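Local structure of 3-dehydroquinate dehydratase (Enterococcus faecalis, 4PH6) at residues Asp180-Asp183 with Val184-Leu188. The protein catalyses the cis-dehydration of 3-dehydroquinate to 3-dehydroshikimate through an imine intermediate, the third step of the chorismate pathway, and works as a homodimer. Sequence-based numbering, arbitrary orientation.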
loop_
_atom_site.group_PDB
_atom_site.type_symbol
_atom_site.label_atom_id
_atom_site.label_comp_id
_atom_site.label_asym_id
_atom_site.label_seq_id
_atom_site.Cartn_x
_atom_site.Cartn_y
_atom_site.Cartn_z
ATOM N N ASP A 180 -2.650 -14.895 -3.344
ATOM C CA ASP A 180 -2.722 -13.988 -4.491
ATOM C C ASP A 180 -3.074 -12.573 -4.009
ATOM O O ASP A 180 -3.155 -12.343 -2.796
ATOM C CB ASP A 180 -3.743 -14.475 -5.528
ATOM C CG ASP A 180 -5.145 -14.654 -4.948
ATOM O OD1 ASP A 180 -5.411 -14.238 -3.800
ATOM O OD2 ASP A 180 -6.009 -15.169 -5.677
ATOM N N ALA A 181 -3.304 -11.635 -4.936
ATOM C CA ALA A 181 -3.536 -10.233 -4.543
ATOM C C ALA A 181 -4.888 -10.032 -3.853
ATOM O O ALA A 181 -5.027 -9.148 -3.005
ATOM C CB ALA A 181 -3.425 -9.309 -5.743
ATOM N N THR A 182 -5.876 -10.842 -4.232
ATOM C CA THR A 182 -7.190 -10.832 -3.587
ATOM C C THR A 182 -7.105 -11.071 -2.071
ATOM O O THR A 182 -7.757 -10.383 -1.296
ATOM C CB THR A 182 -8.115 -11.902 -4.201
ATOM O OG1 THR A 182 -8.289 -11.634 -5.588
ATOM C CG2 THR A 182 -9.483 -11.913 -3.522
ATOM N N ASP A 183 -6.308 -12.053 -1.659
ATOM C CA ASP A 183 -6.133 -12.365 -0.248
ATOM C C ASP A 183 -5.590 -11.168 0.533
ATOM O O ASP A 183 -5.895 -10.989 1.711
ATOM C CB ASP A 183 -5.179 -13.552 -0.066
ATOM C CG ASP A 183 -5.771 -14.869 -0.517
ATOM O OD1 ASP A 183 -7.010 -14.973 -0.698
ATOM O OD2 ASP A 183 -4.974 -15.815 -0.679
ATOM N N VAL A 184 -4.771 -10.352 -0.126
ATOM C CA VAL A 184 -4.212 -9.185 0.543
ATOM C C VAL A 184 -5.321 -8.160 0.761
ATOM O O VAL A 184 -5.405 -7.539 1.813
ATOM C CB VAL A 184 -3.060 -8.554 -0.255
ATOM C CG1 VAL A 184 -2.440 -7.391 0.543
ATOM C CG2 VAL A 184 -2.011 -9.612 -0.573
ATOM N N LEU A 185 -6.185 -8.007 -0.231
ATOM C CA LEU A 185 -7.334 -7.138 -0.091
ATOM C C LEU A 185 -8.259 -7.653 1.014
ATOM O O LEU A 185 -8.788 -6.874 1.801
ATOM C CB LEU A 185 -8.080 -7.030 -1.419
ATOM C CG LEU A 185 -7.430 -6.075 -2.424
ATOM C CD1 LEU A 185 -8.116 -6.174 -3.799
ATOM C CD2 LEU A 185 -7.483 -4.651 -1.900
ATOM N N THR A 186 -8.442 -8.970 1.057
ATOM C CA THR A 186 -9.263 -9.590 2.080
ATOM C C THR A 186 -8.779 -9.169 3.475
ATOM O O THR A 186 -9.559 -8.642 4.282
ATOM C CB THR A 186 -9.246 -11.128 1.949
ATOM O OG1 THR A 186 -9.797 -11.501 0.675
ATOM C CG2 THR A 186 -10.046 -11.773 3.075
ATOM N N LEU A 187 -7.486 -9.363 3.724
ATOM C CA LEU A 187 -6.857 -8.926 4.967
ATOM C C LEU A 187 -7.040 -7.417 5.216
ATOM O O LEU A 187 -7.452 -7.017 6.303
ATOM C CB LEU A 187 -5.365 -9.290 4.952
ATOM C CG LEU A 187 -4.550 -9.055 6.231
ATOM C CD1 LEU A 187 -3.982 -7.635 6.274
ATOM C CD2 LEU A 187 -5.382 -9.347 7.483
ATOM N N LEU A 188 -6.717 -6.583 4.230
ATOM C CA LEU A 188 -6.842 -5.134 4.403
ATOM C C LEU A 188 -8.286 -4.720 4.724
ATOM O O LEU A 188 -8.510 -3.911 5.616
ATOM C CB LEU A 188 -6.337 -4.394 3.160
ATOM C CG LEU A 188 -4.832 -4.499 2.908
ATOM C CD1 LEU A 188 -4.433 -3.876 1.585
ATOM C CD2 LEU A 188 -4.080 -3.844 4.050
HETATM O O HOH W 1 -9.433 -13.836 -0.222
#
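Thr186 lays its side chain back over the preceding turn, its CB 3.4 Å from Asp183 O and its OG1 3.0 Å from Thr182 O. That hydroxyl lies beside its own backbone N (chi1 -62°), which aims it down the helix toward the N-terminus. The same carbonyl accepts Thr186 N at 2.8 Å, in the carbonyl plane and with an N-H...O angle of 157°. A water then links side chains one turn apart, donating to Asp183 OD1 at 2.7 Å and hydrogen-bonding to Thr186 OG1. The other carboxylate oxygen of Asp183, OD2, accepts from Gln179 N, so this group is tied both to the residue before the cap and to the next turn. Asp180 is the N-cap: its OD1 takes Asp183 N at 3.2 Å, met nearly along the C-O axis with an N-H...O angle of 158°. On another side of the turn, Val184 CG2 comes within 3.7 Å of Asp180 O. The contact forms the capped first turns of helix 181-197, which connects strands 171-176 and 203-207 in a beta-alpha-beta unit of the (beta/alpha)8 barrel. Val184 and Leu187 pack on strand 203-207, Thr186 meets helix 154-166, Leu185 reaches Phe222 of the second subunit, and Thr182 OG1 hydrogen-bonds Asn192 OD1 of the second subunit.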